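PDB 3BY5: cobalamin biosynthesis protein from Agrobacterium tumefaciens, which probably takes part in the biosynthesis of cobalamin (vitamin B12), in a step that is not established. Local coordinates for residues V39-A51 and L63-L75. Numbering follows the deposited sequence.
Sequences VTVDYLATAPLKA and LSLSLEIVAQERL
Leu44 pairs with Leu67 and Thr46 with Ile69 on adjacent parallel strands, 43-46 and 67-69, their side chains on one face; the axes approach to 4.5 Å at an angle of 21°. Four backbone hydrogen bonds join them in the staggered pattern of parallel pairing: Leu44 N to Ser66 O (3.0 Å), Glu68 N to Leu44 O, Thr46 N to Glu68 O, and Val70 N to Thr46 O (2.9 Å). A water accepts from Ser66 N and donates to Asp42 O.

On one face, Leu65 CD1 touches both Leu44 CG and Val41 CG1, 3.8 Å from each, the leucines crossing at about a right angle. Thr46 and Ile69 lie side by side; with OG1 anti to its backbone N (chi1 -168°), Thr46 turns CG2 to Ile69 CG1, and OG1 hydrogen-bonds the backbone O of Ile15. On the other face, Glu68 OE1 lies near the Tyr43 ring plane, 3.2 Å from Tyr43 OH, which also bonds weakly to Glu68 OE1 of the second subunit. Past the strands, Pro48 CD packs against the methyl Leu75 CD1 (3.6 Å), which Ala47 CB also touches.

The pair illustrates a beta-alpha-beta crossover through helix 54-62. Strand 11-17 flanks 43-46, helix 98-107 covers Ala45 and Glu68, helix 23-37 receives Val41 and Leu63, and strand 67-69 continues the sheet antiparallel into the second subunit.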
ATOM      1  N   VAL A  39      10.266  17.164   7.944  1.00 45.84           N
ATOM      2  CA  VAL A  39       9.201  16.177   8.106  1.00 45.36           C
ATOM      3  C   VAL A  39       9.782  14.820   8.488  1.00 47.31           C
ATOM      4  O   VAL A  39      10.999  14.619   8.448  1.00 47.43           O
ATOM      5  CB  VAL A  39       8.321  16.036   6.826  1.00 43.44           C
ATOM      6  CG1 VAL A  39       7.578  17.335   6.530  1.00 41.13           C
ATOM      7  CG2 VAL A  39       9.154  15.593   5.622  1.00 38.55           C
ATOM      8  N   THR A  40       8.904  13.903   8.876  1.00 48.31           N
ATOM      9  CA  THR A  40       9.292  12.523   9.112  1.00 48.66           C
ATOM     10  C   THR A  40       8.257  11.649   8.437  1.00 44.89           C
ATOM     11  O   THR A  40       7.103  11.625   8.848  1.00 44.51           O
ATOM     12  CB  THR A  40       9.379  12.172  10.619  1.00 50.81           C
ATOM     13  OG1 THR A  40       9.687  13.348  11.382  1.00 55.85           O
ATOM     14  CG2 THR A  40      10.454  11.113  10.853  1.00 51.30           C
ATOM     15  N   VAL A  41       8.681  10.956   7.385  1.00 41.62           N
ATOM     16  CA  VAL A  41       7.810  10.106   6.580  1.00 38.74           C
ATOM     17  C   VAL A  41       7.427   8.853   7.361  1.00 39.67           C
ATOM     18  O   VAL A  41       8.293   8.155   7.892  1.00 42.67           O
ATOM     19  CB  VAL A  41       8.510   9.703   5.256  1.00 37.44           C
ATOM     20  CG1 VAL A  41       7.620   8.812   4.422  1.00 32.16           C
ATOM     21  CG2 VAL A  41       8.910  10.938   4.468  1.00 38.05           C
ATOM     22  N   ASP A  42       6.130   8.576   7.441  1.00 40.34           N
ATOM     23  CA  ASP A  42       5.666   7.358   8.095  1.00 42.78           C
ATOM     24  C   ASP A  42       4.925   6.406   7.158  1.00 41.81           C
ATOM     25  O   ASP A  42       4.441   5.360   7.584  1.00 41.21           O
ATOM     26  CB  ASP A  42       4.856   7.669   9.364  1.00 48.52           C
ATOM     27  CG  ASP A  42       3.964   8.882   9.213  1.00 53.85           C
ATOM     28  OD1 ASP A  42       3.135   8.886   8.281  1.00 64.33           O
ATOM     29  OD2 ASP A  42       4.085   9.823  10.030  1.00 52.13           O
ATOM     30  N   TYR A  43       4.885   6.753   5.872  1.00 40.44           N
ATOM     31  CA  TYR A  43       4.205   5.939   4.870  1.00 37.65           C
ATOM     32  C   TYR A  43       4.708   6.266   3.458  1.00 32.63           C
ATOM     33  O   TYR A  43       4.869   7.427   3.109  1.00 32.25           O
ATOM     34  CB  TYR A  43       2.693   6.175   4.982  1.00 43.56           C
ATOM     35  CG  TYR A  43       1.828   5.105   4.378  1.00 44.88           C
ATOM     36  CD1 TYR A  43       1.162   5.331   3.182  1.00 48.70           C
ATOM     37  CD2 TYR A  43       1.660   3.871   5.007  1.00 46.81           C
ATOM     38  CE1 TYR A  43       0.360   4.360   2.611  1.00 49.18           C
ATOM     39  CE2 TYR A  43       0.856   2.886   4.442  1.00 48.81           C
ATOM     40  CZ  TYR A  43       0.210   3.144   3.242  1.00 48.33           C
ATOM     41  OH  TYR A  43      -0.593   2.197   2.656  1.00 48.59           O
ATOM     42  N   LEU A  44       4.972   5.241   2.658  1.00 30.15           N
ATOM     43  CA  LEU A  44       5.416   5.435   1.273  1.00 31.45           C
ATOM     44  C   LEU A  44       4.323   5.090   0.272  1.00 32.91           C
ATOM     45  O   LEU A  44       3.465   4.256   0.549  1.00 35.53           O
ATOM     46  CB  LEU A  44       6.651   4.586   0.966  1.00 30.63           C
ATOM     47  CG  LEU A  44       8.001   4.957   1.565  1.00 31.68           C
ATOM     48  CD1 LEU A  44       9.039   3.994   1.046  1.00 31.13           C
ATOM     49  CD2 LEU A  44       8.380   6.383   1.218  1.00 29.17           C
ATOM     50  N   ALA A  45       4.369   5.727  -0.895  1.00 33.93           N
ATOM     51  CA  ALA A  45       3.372   5.502  -1.946  1.00 34.09           C
ATOM     52  C   ALA A  45       3.962   5.637  -3.345  1.00 35.42           C
ATOM     53  O   ALA A  45       4.937   6.363  -3.551  1.00 33.54           O
ATOM     54  CB  ALA A  45       2.189   6.438  -1.779  1.00 29.63           C
ATOM     55  N   THR A  46       3.356   4.934  -4.300  1.00 33.58           N
ATOM     56  CA  THR A  46       3.819   4.949  -5.683  1.00 36.03           C
ATOM     57  C   THR A  46       2.698   4.684  -6.675  1.00 35.96           C
ATOM     58  O   THR A  46       1.619   4.224  -6.313  1.00 40.10           O
ATOM     59  CB  THR A  46       4.997   3.952  -5.919  1.00 35.56           C
ATOM     60  OG1 THR A  46       5.596   4.207  -7.194  1.00 41.67           O
ATOM     61  CG2 THR A  46       4.545   2.499  -5.854  1.00 33.95           C
ATOM     62  N   ALA A  47       2.975   4.998  -7.931  1.00 39.37           N
ATOM     63  CA  ALA A  47       2.092   4.701  -9.044  1.00 41.13           C
ATOM     64  C   ALA A  47       2.368   3.264  -9.468  1.00 43.56           C
ATOM     65  O   ALA A  47       3.360   2.694  -9.015  1.00 44.44           O
ATOM     66  CB  ALA A  47       2.396   5.649 -10.164  1.00 41.10           C
ATOM     67  N   PRO A  48       1.512   2.699 -10.313  1.00 47.60           N
ATOM     68  CA  PRO A  48       1.735   1.353 -10.851  1.00 50.65           C
ATOM     69  C   PRO A  48       3.125   1.211 -11.462  1.00 54.09           C
ATOM     70  O   PRO A  48       3.438   1.884 -12.444  1.00 55.82           O
ATOM     71  CB  PRO A  48       0.667   1.235 -11.941  1.00 50.98           C
ATOM     72  CG  PRO A  48      -0.425   2.137 -11.486  1.00 48.42           C
ATOM     73  CD  PRO A  48       0.251   3.287 -10.798  1.00 47.34           C
ATOM     74  N   LEU A  49       3.946   0.342 -10.882  1.00 59.25           N
ATOM     75  CA  LEU A  49       5.369   0.305 -11.195  1.00 64.59           C
ATOM     76  C   LEU A  49       5.631  -0.473 -12.480  1.00 69.67           C
ATOM     77  O   LEU A  49       4.848  -1.343 -12.862  1.00 68.27           O
ATOM     78  CB  LEU A  49       6.157  -0.312 -10.037  1.00 62.60           C
ATOM     79  CG  LEU A  49       5.364  -1.200  -9.075  1.00 56.57           C
ATOM     80  CD1 LEU A  49       5.092  -2.559  -9.702  1.00 55.89           C
ATOM     81  CD2 LEU A  49       6.101  -1.351  -7.754  1.00 54.42           C
ATOM     82  N   LYS A  50       6.738  -0.154 -13.145  1.00 75.84           N
ATOM     83  CA  LYS A  50       6.797  -0.201 -14.601  1.00 83.13           C
ATOM     84  C   LYS A  50       7.557  -1.433 -15.082  1.00 87.12           C
ATOM     85  O   LYS A  50       6.986  -2.516 -15.207  1.00 86.02           O
ATOM     86  CB  LYS A  50       7.451   1.068 -15.151  1.00 83.47           C
ATOM     87  CG  LYS A  50       6.464   2.158 -15.534  1.00 83.36           C
ATOM     88  CD  LYS A  50       7.155   3.296 -16.268  1.00 83.95           C
ATOM     89  CE  LYS A  50       7.534   4.418 -15.315  1.00 85.90           C
ATOM     90  NZ  LYS A  50       8.761   4.095 -14.536  1.00 83.38           N
ATOM     91  N   ALA A  51       8.847  -1.259 -15.350  1.00 93.48           N
ATOM     92  CA  ALA A  51       9.710  -2.375 -15.716  1.00 97.75           C
ATOM     93  C   ALA A  51      10.569  -2.819 -14.538  1.00 99.83           C
ATOM     94  O   ALA A  51      10.703  -4.013 -14.269  1.00100.66           O
ATOM     95  CB  ALA A  51      10.585  -2.001 -16.902  1.00 98.37           C
ATOM     96  N   LEU A  63      13.826   1.417   4.854  1.00 39.80           N
ATOM     97  CA  LEU A  63      13.289   2.517   5.653  1.00 37.75           C
ATOM     98  C   LEU A  63      12.311   2.025   6.725  1.00 38.72           C
ATOM     99  O   LEU A  63      11.873   2.806   7.568  1.00 40.49           O
ATOM    100  CB  LEU A  63      12.597   3.548   4.759  1.00 35.42           C
ATOM    101  CG  LEU A  63      13.423   4.402   3.797  1.00 33.19           C
ATOM    102  CD1 LEU A  63      12.537   4.874   2.675  1.00 30.06           C
ATOM    103  CD2 LEU A  63      14.073   5.585   4.487  1.00 30.32           C
ATOM    104  N   SER A  64      11.992   0.730   6.678  1.00 40.35           N
ATOM    105  CA  SER A  64      10.984   0.079   7.527  1.00 40.71           C
ATOM    106  C   SER A  64       9.607   0.771   7.466  1.00 41.26           C
ATOM    107  O   SER A  64       8.930   0.946   8.485  1.00 39.75           O
ATOM    108  CB  SER A  64      11.492  -0.114   8.962  1.00 41.71           C
ATOM    109  OG  SER A  64      11.452   1.095   9.690  1.00 50.64           O
ATOM    110  N   LEU A  65       9.217   1.152   6.248  1.00 40.10           N
ATOM    111  CA  LEU A  65       7.940   1.801   5.970  1.00 36.44           C
ATOM    112  C   LEU A  65       7.092   0.920   5.064  1.00 37.31           C
ATOM    113  O   LEU A  65       7.621   0.103   4.307  1.00 34.96           O
ATOM    114  CB  LEU A  65       8.159   3.160   5.296  1.00 34.19           C
ATOM    115  CG  LEU A  65       8.965   4.217   6.051  1.00 34.49           C
ATOM    116  CD1 LEU A  65       9.252   5.407   5.165  1.00 30.64           C
ATOM    117  CD2 LEU A  65       8.253   4.649   7.321  1.00 37.19           C
ATOM    118  N   SER A  66       5.773   1.084   5.155  1.00 37.86           N
ATOM    119  CA  SER A  66       4.843   0.391   4.271  1.00 37.36           C
ATOM    120  C   SER A  66       4.808   1.104   2.931  1.00 36.16           C
ATOM    121  O   SER A  66       5.096   2.296   2.857  1.00 37.65           O
ATOM    122  CB  SER A  66       3.441   0.347   4.876  1.00 37.43           C
ATOM    123  OG  SER A  66       3.375  -0.570   5.949  1.00 41.82           O
ATOM    124  N   LEU A  67       4.470   0.372   1.874  1.00 33.98           N
ATOM    125  CA  LEU A  67       4.343   0.959   0.547  1.00 29.26           C
ATOM    126  C   LEU A  67       2.945   0.733   0.003  1.00 29.28           C
ATOM    127  O   LEU A  67       2.432  -0.369   0.072  1.00 32.12           O
ATOM    128  CB  LEU A  67       5.384   0.368  -0.404  1.00 24.53           C
ATOM    129  CG  LEU A  67       5.413   0.897  -1.838  1.00 28.14           C
ATOM    130  CD1 LEU A  67       5.914   2.340  -1.916  1.00 26.91           C
ATOM    131  CD2 LEU A  67       6.260  -0.015  -2.703  1.00 30.08           C
ATOM    132  N   GLU A  68       2.324   1.783  -0.519  1.00 30.79           N
ATOM    133  CA  GLU A  68       1.077   1.613  -1.249  1.00 34.10           C
ATOM    134  C   GLU A  68       1.298   1.823  -2.740  1.00 29.04           C
ATOM    135  O   GLU A  68       1.687   2.900  -3.173  1.00 28.24           O
ATOM    136  CB  GLU A  68      -0.027   2.533  -0.724  1.00 32.53           C
ATOM    137  CG  GLU A  68      -1.384   2.255  -1.363  1.00 41.01           C
ATOM    138  CD  GLU A  68      -2.501   3.121  -0.804  1.00 44.70           C
ATOM    139  OE1 GLU A  68      -2.467   3.436   0.404  1.00 52.75           O
ATOM    140  OE2 GLU A  68      -3.429   3.471  -1.568  1.00 54.62           O
ATOM    141  N   ILE A  69       1.070   0.772  -3.515  1.00 29.92           N
ATOM    142  CA  ILE A  69       1.091   0.874  -4.969  1.00 30.94           C
ATOM    143  C   ILE A  69      -0.334   1.202  -5.402  1.00 33.09           C
ATOM    144  O   ILE A  69      -1.201   0.327  -5.456  1.00 34.42           O
ATOM    145  CB  ILE A  69       1.613  -0.417  -5.636  1.00 31.07           C
ATOM    146  CG1 ILE A  69       2.938  -0.842  -4.991  1.00 29.52           C
ATOM    147  CG2 ILE A  69       1.756  -0.220  -7.159  1.00 29.06           C
ATOM    148  CD1 ILE A  69       3.282  -2.300  -5.165  1.00 33.97           C
ATOM    149  N   VAL A  70      -0.560   2.485  -5.676  1.00 31.75           N
ATOM    150  CA  VAL A  70      -1.892   3.027  -5.910  1.00 32.05           C
ATOM    151  C   VAL A  70      -2.356   2.714  -7.330  1.00 33.95           C
ATOM    152  O   VAL A  70      -1.643   3.003  -8.284  1.00 36.86           O
ATOM    153  CB  VAL A  70      -1.903   4.557  -5.665  1.00 30.09           C
ATOM    154  CG1 VAL A  70      -3.281   5.117  -5.851  1.00 24.80           C
ATOM    155  CG2 VAL A  70      -1.408   4.875  -4.268  1.00 28.67           C
ATOM    156  N   ALA A  71      -3.542   2.114  -7.452  1.00 35.63           N
ATOM    157  CA  ALA A  71      -4.151   1.781  -8.747  1.00 36.21           C
ATOM    158  C   ALA A  71      -4.384   3.019  -9.607  1.00 40.14           C
ATOM    159  O   ALA A  71      -4.625   4.105  -9.080  1.00 45.65           O
ATOM    160  CB  ALA A  71      -5.458   1.036  -8.535  1.00 34.15           C
ATOM    161  N   GLN A  72      -4.317   2.844 -10.926  1.00 42.99           N
ATOM    162  CA  GLN A  72      -4.451   3.945 -11.888  1.00 43.56           C
ATOM    163  C   GLN A  72      -5.815   4.641 -11.823  1.00 42.94           C
ATOM    164  O   GLN A  72      -5.903   5.848 -12.029  1.00 45.04           O
ATOM    165  CB  GLN A  72      -4.162   3.447 -13.311  1.00 46.09           C
ATOM    166  CG  GLN A  72      -3.826   4.543 -14.333  1.00 53.14           C
ATOM    167  CD  GLN A  72      -2.427   5.126 -14.159  1.00 61.64           C
ATOM    168  OE1 GLN A  72      -1.454   4.397 -13.945  1.00 67.99           O
ATOM    169  NE2 GLN A  72      -2.321   6.446 -14.264  1.00 62.93           N
ATOM    170  N   GLU A  73      -6.860   3.870 -11.519  1.00 44.40           N
ATOM    171  CA  GLU A  73      -8.224   4.375 -11.335  1.00 45.85           C
ATOM    172  C   GLU A  73      -8.304   5.338 -10.167  1.00 43.97           C
ATOM    173  O   GLU A  73      -9.027   6.331 -10.222  1.00 45.24           O
ATOM    174  CB  GLU A  73      -9.194   3.214 -11.074  1.00 48.34           C
ATOM    175  CG  GLU A  73      -9.619   2.422 -12.312  1.00 64.39           C
ATOM    176  CD  GLU A  73      -8.585   1.393 -12.783  1.00 74.34           C
ATOM    177  OE1 GLU A  73      -8.813   0.781 -13.855  1.00 76.08           O
ATOM    178  OE2 GLU A  73      -7.558   1.184 -12.094  1.00 72.59           O
ATOM    179  N   ARG A  74      -7.558   5.020  -9.112  1.00 41.83           N
ATOM    180  CA  ARG A  74      -7.515   5.805  -7.887  1.00 41.46           C
ATOM    181  C   ARG A  74      -6.668   7.062  -8.094  1.00 39.21           C
ATOM    182  O   ARG A  74      -7.001   8.128  -7.580  1.00 39.48           O
ATOM    183  CB  ARG A  74      -6.980   4.935  -6.739  1.00 42.69           C
ATOM    184  CG  ARG A  74      -6.949   5.579  -5.349  1.00 54.83           C
ATOM    185  CD  ARG A  74      -8.307   5.587  -4.656  1.00 65.60           C
ATOM    186  NE  ARG A  74      -9.003   6.865  -4.817  1.00 70.80           N
ATOM    187  CZ  ARG A  74      -8.961   7.867  -3.940  1.00 70.02           C
ATOM    188  NH1 ARG A  74      -8.253   7.753  -2.819  1.00 64.19           N
ATOM    189  NH2 ARG A  74      -9.634   8.988  -4.185  1.00 68.59           N
ATOM    190  N   LEU A  75      -5.586   6.930  -8.858  1.00 37.16           N
ATOM    191  CA  LEU A  75      -4.735   8.058  -9.216  1.00 33.50           C
ATOM    192  C   LEU A  75      -5.493   9.069 -10.040  1.00 35.03           C
ATOM    193  O   LEU A  75      -5.429  10.267  -9.764  1.00 38.86           O
ATOM    194  CB  LEU A  75      -3.526   7.596 -10.022  1.00 33.78           C
ATOM    195  CG  LEU A  75      -2.354   6.905  -9.330  1.00 36.67           C
ATOM    196  CD1 LEU A  75      -1.312   6.552 -10.366  1.00 37.43           C
ATOM    197  CD2 LEU A  75      -1.751   7.794  -8.286  1.00 33.73           C
TER
HETATM  198  O   HOH W   1       4.763   2.437   7.358  1.00 33.08           O